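Local coordinates for protein alpha-glucosidase (Bacteroides thetaiotaomicron, PDB 5XFM) that probably hydrolyses beta-L-arabinopyranosides and alpha-galactosides as a bifunctional, calcium-binding member of glycoside hydrolase family 97, at residues N473-P478 and K566-A571; D512-A517 and A581-G586; K587-L592 and Q629-P634. The protein carries 1 engineered substitution. All coordinates share one frame; numbering follows the deposited sequence.

Contact 1. Residues N473-P478 and K566-A571; sequences NTCLHP and KYVVLA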
ATOM      1  N   ASN A 473       2.476   8.546  12.182  1.00 22.72           N
ATOM      2  CA  ASN A 473       2.472   7.763  10.948  1.00 20.53           C
ATOM      3  C   ASN A 473       1.521   6.567  11.016  1.00 23.61           C
ATOM      4  O   ASN A 473       0.830   6.245  10.029  1.00 24.38           O
ATOM      5  CB  ASN A 473       3.892   7.296  10.618  1.00 21.28           C
ATOM      6  CG  ASN A 473       4.810   8.446  10.237  1.00 24.87           C
ATOM      7  OD1 ASN A 473       5.875   8.641  10.836  1.00 22.88           O
ATOM      8  ND2 ASN A 473       4.398   9.219   9.237  1.00 18.07           N
ATOM      9  N   THR A 474       1.467   5.923  12.182  1.00 24.16           N
ATOM     10  CA  THR A 474       0.490   4.857  12.426  1.00 20.92           C
ATOM     11  C   THR A 474      -0.940   5.381  12.249  1.00 22.64           C
ATOM     12  O   THR A 474      -1.823   4.666  11.780  1.00 22.07           O
ATOM     13  CB  THR A 474       0.654   4.248  13.829  1.00 20.53           C
ATOM     14  OG1 THR A 474       1.982   3.731  13.970  1.00 28.35           O
ATOM     15  CG2 THR A 474      -0.335   3.114  14.056  1.00 28.11           C
ATOM     16  N   CYS A 475      -1.163   6.636  12.619  1.00 21.80           N
ATOM     17  CA  CYS A 475      -2.477   7.247  12.473  1.00 28.20           C
ATOM     18  C   CYS A 475      -2.648   7.830  11.083  1.00 26.00           C
ATOM     19  O   CYS A 475      -3.682   8.426  10.777  1.00 30.81           O
ATOM     20  CB  CYS A 475      -2.701   8.341  13.524  1.00 23.65           C
ATOM     21  SG  CYS A 475      -3.019   7.718  15.184  1.00 24.09           S
ATOM     22  N   LEU A 476      -1.630   7.687  10.242  1.00 24.83           N
ATOM     23  CA  LEU A 476      -1.814   8.042   8.839  1.00 23.29           C
ATOM     24  C   LEU A 476      -2.129   6.827   7.957  1.00 26.95           C
ATOM     25  O   LEU A 476      -3.056   6.874   7.137  1.00 20.22           O
ATOM     26  CB  LEU A 476      -0.574   8.766   8.303  1.00 19.29           C
ATOM     27  CG  LEU A 476      -0.348  10.175   8.844  1.00 20.60           C
ATOM     28  CD1 LEU A 476       1.018  10.673   8.446  1.00 20.33           C
ATOM     29  CD2 LEU A 476      -1.429  11.135   8.360  1.00 21.19           C
ATOM     30  N   HIS A 477      -1.394   5.732   8.159  1.00 23.84           N
ATOM     31  CA  HIS A 477      -1.414   4.600   7.220  1.00 19.49           C
ATOM     32  C   HIS A 477      -2.770   3.978   6.852  1.00 23.71           C
ATOM     33  O   HIS A 477      -2.998   3.695   5.679  1.00 21.96           O
ATOM     34  CB  HIS A 477      -0.503   3.498   7.753  1.00 19.79           C
ATOM     35  CG  HIS A 477       0.924   3.926   7.865  1.00 23.22           C
ATOM     36  ND1 HIS A 477       1.501   4.806   6.975  1.00 23.35           N
ATOM     37  CD2 HIS A 477       1.874   3.642   8.786  1.00 18.24           C
ATOM     38  CE1 HIS A 477       2.754   5.029   7.331  1.00 22.91           C
ATOM     39  NE2 HIS A 477       3.005   4.334   8.425  1.00 25.83           N
ATOM     40  N   PRO A 478      -3.673   3.775   7.828  1.00 24.11           N
ATOM     41  CA  PRO A 478      -4.948   3.181   7.416  1.00 22.12           C
ATOM     42  C   PRO A 478      -5.773   4.077   6.491  1.00 24.28           C
ATOM     43  O   PRO A 478      -6.641   3.568   5.784  1.00 21.29           O
ATOM     44  CB  PRO A 478      -5.677   2.943   8.747  1.00 26.14           C
ATOM     45  CG  PRO A 478      -4.927   3.716   9.766  1.00 30.58           C
ATOM     46  CD  PRO A 478      -3.524   3.779   9.293  1.00 27.83           C
ATOM     47  N   LYS A 566      -3.839  11.839  13.915  1.00 24.81           N
ATOM     48  CA  LYS A 566      -4.244  12.185  15.273  1.00 22.47           C
ATOM     49  C   LYS A 566      -4.683  10.943  16.037  1.00 28.50           C
ATOM     50  O   LYS A 566      -4.159  10.649  17.116  1.00 27.18           O
ATOM     51  CB  LYS A 566      -5.357  13.229  15.239  1.00 24.19           C
ATOM     52  CG  LYS A 566      -4.840  14.628  14.919  1.00 26.43           C
ATOM     53  CD  LYS A 566      -5.972  15.615  14.701  1.00 36.28           C
ATOM     54  CE  LYS A 566      -5.451  17.042  14.614  1.00 43.17           C
ATOM     55  NZ  LYS A 566      -5.377  17.535  13.211  1.00 48.56           N
ATOM     56  N   TYR A 567      -5.631  10.197  15.479  1.00 28.20           N
ATOM     57  CA  TYR A 567      -6.053   8.961  16.136  1.00 27.12           C
ATOM     58  C   TYR A 567      -6.762   8.054  15.152  1.00 23.69           C
ATOM     59  O   TYR A 567      -7.239   8.510  14.119  1.00 24.89           O
ATOM     60  CB  TYR A 567      -6.946   9.260  17.347  1.00 26.80           C
ATOM     61  CG  TYR A 567      -8.351   9.726  17.028  1.00 27.18           C
ATOM     62  CD1 TYR A 567      -8.596  11.032  16.620  1.00 27.84           C
ATOM     63  CD2 TYR A 567      -9.437   8.871  17.176  1.00 28.49           C
ATOM     64  CE1 TYR A 567      -9.883  11.466  16.342  1.00 28.15           C
ATOM     65  CE2 TYR A 567     -10.724   9.295  16.909  1.00 31.50           C
ATOM     66  CZ  TYR A 567     -10.941  10.593  16.486  1.00 32.94           C
ATOM     67  OH  TYR A 567     -12.220  11.019  16.214  1.00 33.63           O
ATOM     68  N   VAL A 568      -6.804   6.761  15.449  1.00 24.92           N
ATOM     69  CA  VAL A 568      -7.486   5.846  14.538  1.00 29.51           C
ATOM     70  C   VAL A 568      -8.131   4.679  15.277  1.00 26.65           C
ATOM     71  O   VAL A 568      -7.547   4.097  16.193  1.00 22.63           O
ATOM     72  CB  VAL A 568      -6.524   5.311  13.434  1.00 21.86           C
ATOM     73  CG1 VAL A 568      -5.377   4.530  14.027  1.00 15.50           C
ATOM     74  CG2 VAL A 568      -7.287   4.462  12.424  1.00 28.85           C
ATOM     75  N   VAL A 569      -9.363   4.381  14.874  1.00 25.23           N
ATOM     76  CA  VAL A 569     -10.173   3.310  15.446  1.00 30.39           C
ATOM     77  C   VAL A 569     -10.829   2.484  14.348  1.00 31.70           C
ATOM     78  O   VAL A 569     -11.717   2.985  13.640  1.00 28.61           O
ATOM     79  CB  VAL A 569     -11.300   3.860  16.359  1.00 27.91           C
ATOM     80  CG1 VAL A 569     -11.954   2.733  17.137  1.00 27.78           C
ATOM     81  CG2 VAL A 569     -10.773   4.937  17.297  1.00 31.21           C
ATOM     82  N   LEU A 570     -10.390   1.236  14.190  1.00 26.33           N
ATOM     83  CA  LEU A 570     -11.000   0.365  13.184  1.00 32.34           C
ATOM     84  C   LEU A 570     -11.204  -1.065  13.680  1.00 31.91           C
ATOM     85  O   LEU A 570     -10.475  -1.551  14.549  1.00 25.04           O
ATOM     86  CB  LEU A 570     -10.192   0.366  11.880  1.00 29.92           C
ATOM     87  CG  LEU A 570      -8.740  -0.079  11.762  1.00 28.19           C
ATOM     88  CD1 LEU A 570      -8.596  -1.596  11.604  1.00 30.64           C
ATOM     89  CD2 LEU A 570      -8.135   0.636  10.573  1.00 26.68           C
ATOM     90  N   ALA A 571     -12.216  -1.724  13.118  1.00 29.45           N
ATOM     91  CA  ALA A 571     -12.501  -3.116  13.425  1.00 29.19           C
ATOM     92  C   ALA A 571     -12.316  -4.001  12.201  1.00 32.34           C
ATOM     93  O   ALA A 571     -12.758  -3.663  11.100  1.00 30.65           O
ATOM     94  CB  ALA A 571     -13.909  -3.263  13.974  1.00 30.39           C
TER
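The thiol of C475 rests against the backbone of Y567, with SG 3.4 Å from Y567 CA. Its first torsion, -75°, puts SG anti to the carbonyl carbon and beside the backbone N, which turns the sulfur onto the incoming end of strand 567-574. There it meets main chain more than side chain: C475 SG is 3.7 Å from K566 O, and the methylene is equally near, C475 CB lying 3.7 Å from K566 N. K566 and Y567 form a classic beta bulge opposite Y563, so the sulfur packs against the irregular backbone at the start of the strand. Y567 directs its CB away from C475, and its OH is hydrogen-bonded to D561 OD2.

V568 comes next. Its CG1 stands between the backbone N and the carbonyl carbon (chi1 62°), the crowded position, and its CG2 is anti to N. The two methyls thus serve different neighbours: V568 CG1 lies 4.1 Å from C475 SG, whereas V568 CG2 reaches P478 CG at 3.6 Å, the valine and the proline ring crossing obliquely. Two residues further along, L570 brings its CD2 to 3.8 Å from P478 CB. Helix 512-521 closes in as well, through L521 on V568 and L570.

The turn that presents C475 and P478 follows the end of helix 470-474, where N473 O accepts both L476 N and H477 N.

This is a meeting of domains, the catalytic barrel region touching the antiparallel C-terminal sheet. No hydrogen bond spans the two segments, although a backbone bond between C475 and G565 gives a polar link just beside them. The side chains themselves meet by van der Waals fit between a sulfur, a proline ring and the methyls of branched side chains, all buried.

Contact 2. Residues D512-A517 and A581-G586; sequences DVFQLA and AAVNAG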
ATOM      1  N   ASP A 512       2.885  -0.933  25.002  1.00 29.19           N
ATOM      2  CA  ASP A 512       2.767  -2.300  24.520  1.00 26.46           C
ATOM      3  C   ASP A 512       1.421  -2.513  23.840  1.00 27.08           C
ATOM      4  O   ASP A 512       1.347  -3.130  22.776  1.00 25.37           O
ATOM      5  CB  ASP A 512       2.938  -3.301  25.665  1.00 31.57           C
ATOM      6  CG  ASP A 512       4.323  -3.260  26.281  1.00 30.33           C
ATOM      7  OD1 ASP A 512       5.176  -2.503  25.776  1.00 33.74           O
ATOM      8  OD2 ASP A 512       4.562  -3.995  27.266  1.00 29.93           O
ATOM      9  N   VAL A 513       0.363  -1.987  24.443  1.00 25.76           N
ATOM     10  CA  VAL A 513      -0.974  -2.180  23.894  1.00 31.27           C
ATOM     11  C   VAL A 513      -1.108  -1.422  22.570  1.00 24.80           C
ATOM     12  O   VAL A 513      -1.772  -1.894  21.649  1.00 26.73           O
ATOM     13  CB  VAL A 513      -2.069  -1.739  24.887  1.00 27.00           C
ATOM     14  CG1 VAL A 513      -3.439  -1.862  24.253  1.00 26.77           C
ATOM     15  CG2 VAL A 513      -2.021  -2.616  26.127  1.00 26.07           C
ATOM     16  N   PHE A 514      -0.454  -0.266  22.469  1.00 26.25           N
ATOM     17  CA  PHE A 514      -0.308   0.425  21.185  1.00 25.59           C
ATOM     18  C   PHE A 514       0.244  -0.532  20.128  1.00 23.31           C
ATOM     19  O   PHE A 514      -0.304  -0.660  19.033  1.00 27.31           O
ATOM     20  CB  PHE A 514       0.605   1.650  21.326  1.00 20.44           C
ATOM     21  CG  PHE A 514       0.839   2.398  20.035  1.00 22.60           C
ATOM     22  CD1 PHE A 514       1.756   1.937  19.096  1.00 20.41           C
ATOM     23  CD2 PHE A 514       0.162   3.582  19.774  1.00 22.74           C
ATOM     24  CE1 PHE A 514       1.967   2.620  17.914  1.00 20.95           C
ATOM     25  CE2 PHE A 514       0.375   4.276  18.591  1.00 22.41           C
ATOM     26  CZ  PHE A 514       1.276   3.793  17.660  1.00 22.59           C
ATOM     27  N   GLN A 515       1.351  -1.181  20.465  1.00 25.26           N
ATOM     28  CA  GLN A 515       2.009  -2.116  19.559  1.00 26.93           C
ATOM     29  C   GLN A 515       1.117  -3.277  19.153  1.00 22.41           C
ATOM     30  O   GLN A 515       1.131  -3.689  17.995  1.00 28.70           O
ATOM     31  CB  GLN A 515       3.305  -2.648  20.184  1.00 23.39           C
ATOM     32  CG  GLN A 515       4.341  -1.574  20.434  1.00 27.21           C
ATOM     33  CD  GLN A 515       4.832  -0.966  19.127  1.00 30.44           C
ATOM     34  OE1 GLN A 515       5.131  -1.683  18.171  1.00 26.02           O
ATOM     35  NE2 GLN A 515       4.920   0.358  19.084  1.00 22.56           N
ATOM     36  N   LEU A 516       0.404  -3.846  20.121  1.00 22.63           N
ATOM     37  CA  LEU A 516      -0.521  -4.943  19.866  1.00 24.44           C
ATOM     38  C   LEU A 516      -1.635  -4.483  18.906  1.00 28.45           C
ATOM     39  O   LEU A 516      -1.969  -5.173  17.938  1.00 22.54           O
ATOM     40  CB  LEU A 516      -1.095  -5.471  21.188  1.00 25.12           C
ATOM     41  CG  LEU A 516      -0.084  -5.985  22.233  1.00 28.69           C
ATOM     42  CD1 LEU A 516      -0.786  -6.577  23.447  1.00 31.40           C
ATOM     43  CD2 LEU A 516       0.911  -6.995  21.663  1.00 20.38           C
ATOM     44  N   ALA A 517      -2.180  -3.299  19.176  1.00 18.50           N
ATOM     45  CA  ALA A 517      -3.197  -2.676  18.337  1.00 24.04           C
ATOM     46  C   ALA A 517      -2.695  -2.496  16.912  1.00 26.10           C
ATOM     47  O   ALA A 517      -3.458  -2.591  15.949  1.00 23.56           O
ATOM     48  CB  ALA A 517      -3.616  -1.332  18.919  1.00 23.03           C
ATOM     49  N   ALA A 581      -9.332  -2.205  17.128  1.00 34.03           N
ATOM     50  CA  ALA A 581      -8.061  -1.639  17.535  1.00 28.04           C
ATOM     51  C   ALA A 581      -8.108  -0.128  17.413  1.00 27.72           C
ATOM     52  O   ALA A 581      -8.648   0.414  16.438  1.00 22.26           O
ATOM     53  CB  ALA A 581      -6.928  -2.211  16.704  1.00 30.04           C
ATOM     54  N   ALA A 582      -7.569   0.549  18.421  1.00 26.03           N
ATOM     55  CA  ALA A 582      -7.518   2.005  18.395  1.00 27.65           C
ATOM     56  C   ALA A 582      -6.215   2.515  18.974  1.00 28.30           C
ATOM     57  O   ALA A 582      -5.700   1.944  19.934  1.00 32.64           O
ATOM     58  CB  ALA A 582      -8.702   2.596  19.149  1.00 28.94           C
ATOM     59  N   VAL A 583      -5.662   3.569  18.379  1.00 25.91           N
ATOM     60  CA  VAL A 583      -4.518   4.251  18.986  1.00 23.70           C
ATOM     61  C   VAL A 583      -4.647   5.770  18.916  1.00 24.19           C
ATOM     62  O   VAL A 583      -5.372   6.323  18.060  1.00 24.78           O
ATOM     63  CB  VAL A 583      -3.166   3.861  18.332  1.00 26.53           C
ATOM     64  CG1 VAL A 583      -2.880   2.369  18.484  1.00 24.93           C
ATOM     65  CG2 VAL A 583      -3.127   4.299  16.873  1.00 23.86           C
ATOM     66  N   ASN A 584      -3.919   6.431  19.817  1.00 20.83           N
ATOM     67  CA  ASN A 584      -3.973   7.885  19.958  1.00 24.01           C
ATOM     68  C   ASN A 584      -2.608   8.563  19.811  1.00 23.28           C
ATOM     69  O   ASN A 584      -1.695   8.329  20.610  1.00 25.30           O
ATOM     70  CB  ASN A 584      -4.585   8.248  21.316  1.00 24.57           C
ATOM     71  CG  ASN A 584      -4.557   9.746  21.598  1.00 30.97           C
ATOM     72  OD1 ASN A 584      -4.566  10.576  20.682  1.00 30.60           O
ATOM     73  ND2 ASN A 584      -4.522  10.098  22.879  1.00 30.26           N
ATOM     74  N   ALA A 585      -2.485   9.433  18.811  1.00 23.95           N
ATOM     75  CA  ALA A 585      -1.241  10.167  18.589  1.00 27.44           C
ATOM     76  C   ALA A 585      -1.322  11.596  19.112  1.00 29.47           C
ATOM     77  O   ALA A 585      -0.386  12.376  18.935  1.00 30.11           O
ATOM     78  CB  ALA A 585      -0.881  10.177  17.108  1.00 22.07           C
ATOM     79  N   GLY A 586      -2.441  11.950  19.735  1.00 26.00           N
ATOM     80  CA  GLY A 586      -2.569  13.274  20.320  1.00 35.16           C
ATOM     81  C   GLY A 586      -1.723  13.363  21.575  1.00 37.91           C
ATOM     82  O   GLY A 586      -1.181  12.354  22.029  1.00 42.19           O
TER
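F514 and V583 make the central meeting, their side chains crossing at about a right angle. F514 CG is anti to the backbone N (chi1 178°), and the CD2-CE2 side of the ring is what touches: F514 CD2 lies 3.5 Å from V583 CG1, and F514 CE2 lies 3.6 Å from V583 CB. V583 in turn places CG1 anti to its carbonyl carbon, and this methyl is shared, since it also stands 3.8 Å from A517 CB, one helical turn beyond the phenylalanine. A517 completes the patch against A581, whose CB approaches A517 O at 3.6 Å and A517 CB at 4.1 Å. Helix 512-517 and strand 581-584 come to within 7.9 Å between axes, running at 131° to each other, and the small alanine side chains are consistent with so close an approach.

A second shell holds the participants. E470, A471 and T474 of helix 470-474 lie against the F514 ring, while C475 and L521 press on V583. On the helix, Q515 NE2 bonds E470 OE2, and D512 forms a salt bridge with R508. At the far end of the strand, N584 OD1 accepts G586 N at 2.7 Å in an Asx turn, the donor well above the carbonyl plane, and N584 ND2 reaches I632 O and E588 O.

The helix belongs to the catalytic barrel region and the strand to the C-terminal sheet, so the contact joins two domains. No hydrogen bond passes between these segments; the polar groups that fix the helix and the strand's end work within each side, and the seam between them is buried and apolar.

Contact 3. Residues K587-L592 and Q629-P634; sequences KEPLKL and QLEIRP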
ATOM      1  N   LYS A 587      -1.607  14.557  22.145  1.00 43.42           N
ATOM      2  CA  LYS A 587      -0.900  14.702  23.417  1.00 48.73           C
ATOM      3  C   LYS A 587      -1.864  14.861  24.592  1.00 47.82           C
ATOM      4  O   LYS A 587      -1.451  14.796  25.749  1.00 49.32           O
ATOM      5  CB  LYS A 587       0.110  15.853  23.368  1.00 50.40           C
ATOM      6  CG  LYS A 587       1.525  15.332  23.096  1.00 58.75           C
ATOM      7  CD  LYS A 587       2.415  16.325  22.375  1.00 60.81           C
ATOM      8  CE  LYS A 587       3.346  15.610  21.392  1.00 55.92           C
ATOM      9  NZ  LYS A 587       2.717  14.446  20.684  1.00 41.50           N
ATOM     10  N   GLU A 588      -3.151  15.027  24.297  1.00 47.67           N
ATOM     11  CA  GLU A 588      -4.149  14.980  25.356  1.00 45.91           C
ATOM     12  C   GLU A 588      -4.867  13.642  25.281  1.00 44.03           C
ATOM     13  O   GLU A 588      -4.985  13.053  24.204  1.00 41.03           O
ATOM     14  CB  GLU A 588      -5.164  16.128  25.262  1.00 49.23           C
ATOM     15  CG  GLU A 588      -4.625  17.519  25.561  1.00 59.77           C
ATOM     16  CD  GLU A 588      -5.603  18.613  25.160  1.00 75.23           C
ATOM     17  OE1 GLU A 588      -6.720  18.276  24.713  1.00 77.33           O
ATOM     18  OE2 GLU A 588      -5.284  19.805  25.360  1.00 83.38           O
ATOM     19  N   PRO A 589      -5.363  13.165  26.432  1.00 41.52           N
ATOM     20  CA  PRO A 589      -6.122  11.914  26.470  1.00 38.35           C
ATOM     21  C   PRO A 589      -7.314  11.965  25.530  1.00 40.87           C
ATOM     22  O   PRO A 589      -7.892  13.029  25.303  1.00 41.97           O
ATOM     23  CB  PRO A 589      -6.567  11.823  27.927  1.00 40.70           C
ATOM     24  CG  PRO A 589      -5.515  12.572  28.676  1.00 46.12           C
ATOM     25  CD  PRO A 589      -5.155  13.722  27.780  1.00 42.88           C
ATOM     26  N   LEU A 590      -7.685  10.811  25.000  1.00 38.10           N
ATOM     27  CA  LEU A 590      -8.701  10.743  23.967  1.00 36.18           C
ATOM     28  C   LEU A 590      -9.928  10.014  24.475  1.00 40.75           C
ATOM     29  O   LEU A 590      -9.845   8.857  24.875  1.00 36.97           O
ATOM     30  CB  LEU A 590      -8.140  10.041  22.738  1.00 32.78           C
ATOM     31  CG  LEU A 590      -8.970  10.072  21.463  1.00 33.77           C
ATOM     32  CD1 LEU A 590      -9.038  11.459  20.847  1.00 35.45           C
ATOM     33  CD2 LEU A 590      -8.397   9.061  20.493  1.00 33.77           C
ATOM     34  N   LYS A 591     -11.069  10.695  24.448  1.00 41.74           N
ATOM     35  CA  LYS A 591     -12.299  10.119  24.963  1.00 42.74           C
ATOM     36  C   LYS A 591     -13.240   9.698  23.837  1.00 44.74           C
ATOM     37  O   LYS A 591     -13.649  10.514  23.013  1.00 46.79           O
ATOM     38  CB  LYS A 591     -12.998  11.127  25.889  1.00 44.28           C
ATOM     39  CG  LYS A 591     -14.064  10.537  26.810  1.00 60.71           C
ATOM     40  CD  LYS A 591     -13.860   9.048  27.030  1.00 56.24           C
ATOM     41  CE  LYS A 591     -14.855   8.472  28.020  1.00 58.12           C
ATOM     42  NZ  LYS A 591     -14.563   7.041  28.306  1.00 49.39           N
ATOM     43  N   LEU A 592     -13.565   8.410  23.809  1.00 43.57           N
ATOM     44  CA  LEU A 592     -14.404   7.841  22.764  1.00 42.43           C
ATOM     45  C   LEU A 592     -15.720   7.324  23.313  1.00 46.89           C
ATOM     46  O   LEU A 592     -15.750   6.589  24.308  1.00 45.85           O
ATOM     47  CB  LEU A 592     -13.708   6.687  22.033  1.00 43.39           C
ATOM     48  CG  LEU A 592     -12.596   6.854  20.997  1.00 40.32           C
ATOM     49  CD1 LEU A 592     -11.746   8.066  21.264  1.00 42.56           C
ATOM     50  CD2 LEU A 592     -11.748   5.592  20.964  1.00 42.15           C
ATOM     51  N   GLN A 629     -17.580   3.043  25.978  1.00 56.04           N
ATOM     52  CA  GLN A 629     -16.857   4.280  26.256  1.00 48.37           C
ATOM     53  C   GLN A 629     -15.452   3.964  26.708  1.00 49.28           C
ATOM     54  O   GLN A 629     -15.250   3.093  27.550  1.00 49.61           O
ATOM     55  CB  GLN A 629     -17.559   5.120  27.322  1.00 48.24           C
ATOM     56  CG  GLN A 629     -19.022   5.403  27.064  1.00 56.01           C
ATOM     57  CD  GLN A 629     -19.621   6.288  28.140  1.00 59.48           C
ATOM     58  OE1 GLN A 629     -18.920   6.739  29.047  1.00 49.38           O
ATOM     59  NE2 GLN A 629     -20.916   6.560  28.030  1.00 62.03           N
ATOM     60  N   LEU A 630     -14.478   4.691  26.178  1.00 48.94           N
ATOM     61  CA  LEU A 630     -13.081   4.367  26.463  1.00 48.78           C
ATOM     62  C   LEU A 630     -12.225   5.616  26.450  1.00 42.53           C
ATOM     63  O   LEU A 630     -12.486   6.533  25.683  1.00 47.48           O
ATOM     64  CB  LEU A 630     -12.544   3.356  25.444  1.00 49.57           C
ATOM     65  CG  LEU A 630     -13.087   1.925  25.490  1.00 51.28           C
ATOM     66  CD1 LEU A 630     -12.623   1.139  24.284  1.00 50.12           C
ATOM     67  CD2 LEU A 630     -12.650   1.226  26.776  1.00 44.76           C
ATOM     68  N   GLU A 631     -11.192   5.637  27.287  1.00 43.33           N
ATOM     69  CA  GLU A 631     -10.214   6.717  27.257  1.00 40.99           C
ATOM     70  C   GLU A 631      -8.839   6.159  26.920  1.00 40.30           C
ATOM     71  O   GLU A 631      -8.400   5.173  27.507  1.00 45.74           O
ATOM     72  CB  GLU A 631     -10.202   7.466  28.592  1.00 40.60           C
ATOM     73  CG  GLU A 631      -9.070   8.472  28.765  1.00 44.63           C
ATOM     74  CD  GLU A 631      -9.259   9.325  30.007  1.00 51.13           C
ATOM     75  OE1 GLU A 631      -8.266   9.910  30.484  1.00 54.46           O
ATOM     76  OE2 GLU A 631     -10.366   9.296  30.587  1.00 52.53           O
ATOM     77  N   ILE A 632      -8.168   6.800  25.967  1.00 35.51           N
ATOM     78  CA  ILE A 632      -6.862   6.358  25.500  1.00 32.96           C
ATOM     79  C   ILE A 632      -5.801   7.420  25.775  1.00 34.67           C
ATOM     80  O   ILE A 632      -5.875   8.537  25.254  1.00 34.95           O
ATOM     81  CB  ILE A 632      -6.881   6.031  23.993  1.00 36.19           C
ATOM     82  CG1 ILE A 632      -8.066   5.126  23.647  1.00 34.68           C
ATOM     83  CG2 ILE A 632      -5.564   5.404  23.566  1.00 31.10           C
ATOM     84  CD1 ILE A 632      -8.372   5.050  22.159  1.00 38.51           C
ATOM     85  N   ARG A 633      -4.824   7.067  26.603  1.00 33.92           N
ATOM     86  CA  ARG A 633      -3.693   7.937  26.896  1.00 34.91           C
ATOM     87  C   ARG A 633      -2.899   8.238  25.628  1.00 36.22           C
ATOM     88  O   ARG A 633      -2.957   7.472  24.663  1.00 33.24           O
ATOM     89  CB  ARG A 633      -2.796   7.299  27.965  1.00 37.29           C
ATOM     90  CG  ARG A 633      -1.862   6.210  27.465  1.00 37.58           C
ATOM     91  CD  ARG A 633      -1.046   5.640  28.620  1.00 41.29           C
ATOM     92  NE  ARG A 633       0.104   6.474  28.956  1.00 44.94           N
ATOM     93  CZ  ARG A 633       0.686   6.494  30.151  1.00 45.03           C
ATOM     94  NH1 ARG A 633       0.222   5.725  31.127  1.00 50.14           N
ATOM     95  NH2 ARG A 633       1.727   7.284  30.372  1.00 46.26           N
ATOM     96  N   PRO A 634      -2.193   9.381  25.608  1.00 41.19           N
ATOM     97  CA  PRO A 634      -1.280   9.696  24.503  1.00 36.57           C
ATOM     98  C   PRO A 634      -0.231   8.606  24.286  1.00 35.52           C
ATOM     99  O   PRO A 634       0.269   8.037  25.260  1.00 32.93           O
ATOM    100  CB  PRO A 634      -0.632  11.011  24.951  1.00 38.14           C
ATOM    101  CG  PRO A 634      -1.634  11.616  25.883  1.00 36.48           C
ATOM    102  CD  PRO A 634      -2.207  10.450  26.624  1.00 36.01           C
TER
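L592 sets its CG anti to the carbonyl carbon (chi1 -76°), and I632 does likewise with CG1; the second torsions then carry the chain ends together, L592 CD2 lying 3.6 Å from I632 CD1. K591 instead bends at chi2 (22°), and its chain folds over the neighbouring strand until K591 CD lies 3.2 Å from L630 O. Its ammonium stays above the L630 peptide, with E631 OE2 5.3 Å from K591 NZ, which may give a weak electrostatic attraction.

The backbones pair as antiparallel strands. L590 with I632 and L592 with L630 are hydrogen-bonded pairs, with K591 and E631 between them as a non-hydrogen-bonded pair. The straightest bond runs from L592 N to L630 O (172°). The face bearing L590, L592, L630 and I632 packs on the six-stranded sheet, L590 on Y567, L592 on V569, and L630 and I632 on I638, giving the C-terminal domain two facing sheets, as in a beta-sandwich.

Beyond the strands, P634 CG lies 3.2 Å from K587 O, and P634 CD reaches P589 CG at 4.4 Å. An alanine here would probably open a gap beside K587 and P589, since CG and CD make those approaches.

Reading from the N terminus, contact 1 opens at 473-478 and contact 2 at 512-517, both in the catalytic barrel region. Contact 1 closes at 566-571, beyond a span of 87 residues, and contact 2 at 581-586, so the two loops cross. Their closing strands, 567-574 and 577-584, are adjacent in the C-terminal sheet, tied by bonds such as L570 O to A581 N. Contact 3 follows in series, closing a shorter loop within the C-terminal region. Its two strands lie over those that close contacts 1 and 2, and G586 O packs on P634 CB where contact 2 runs into contact 3, linking the domain junction to the outer two-stranded sheet.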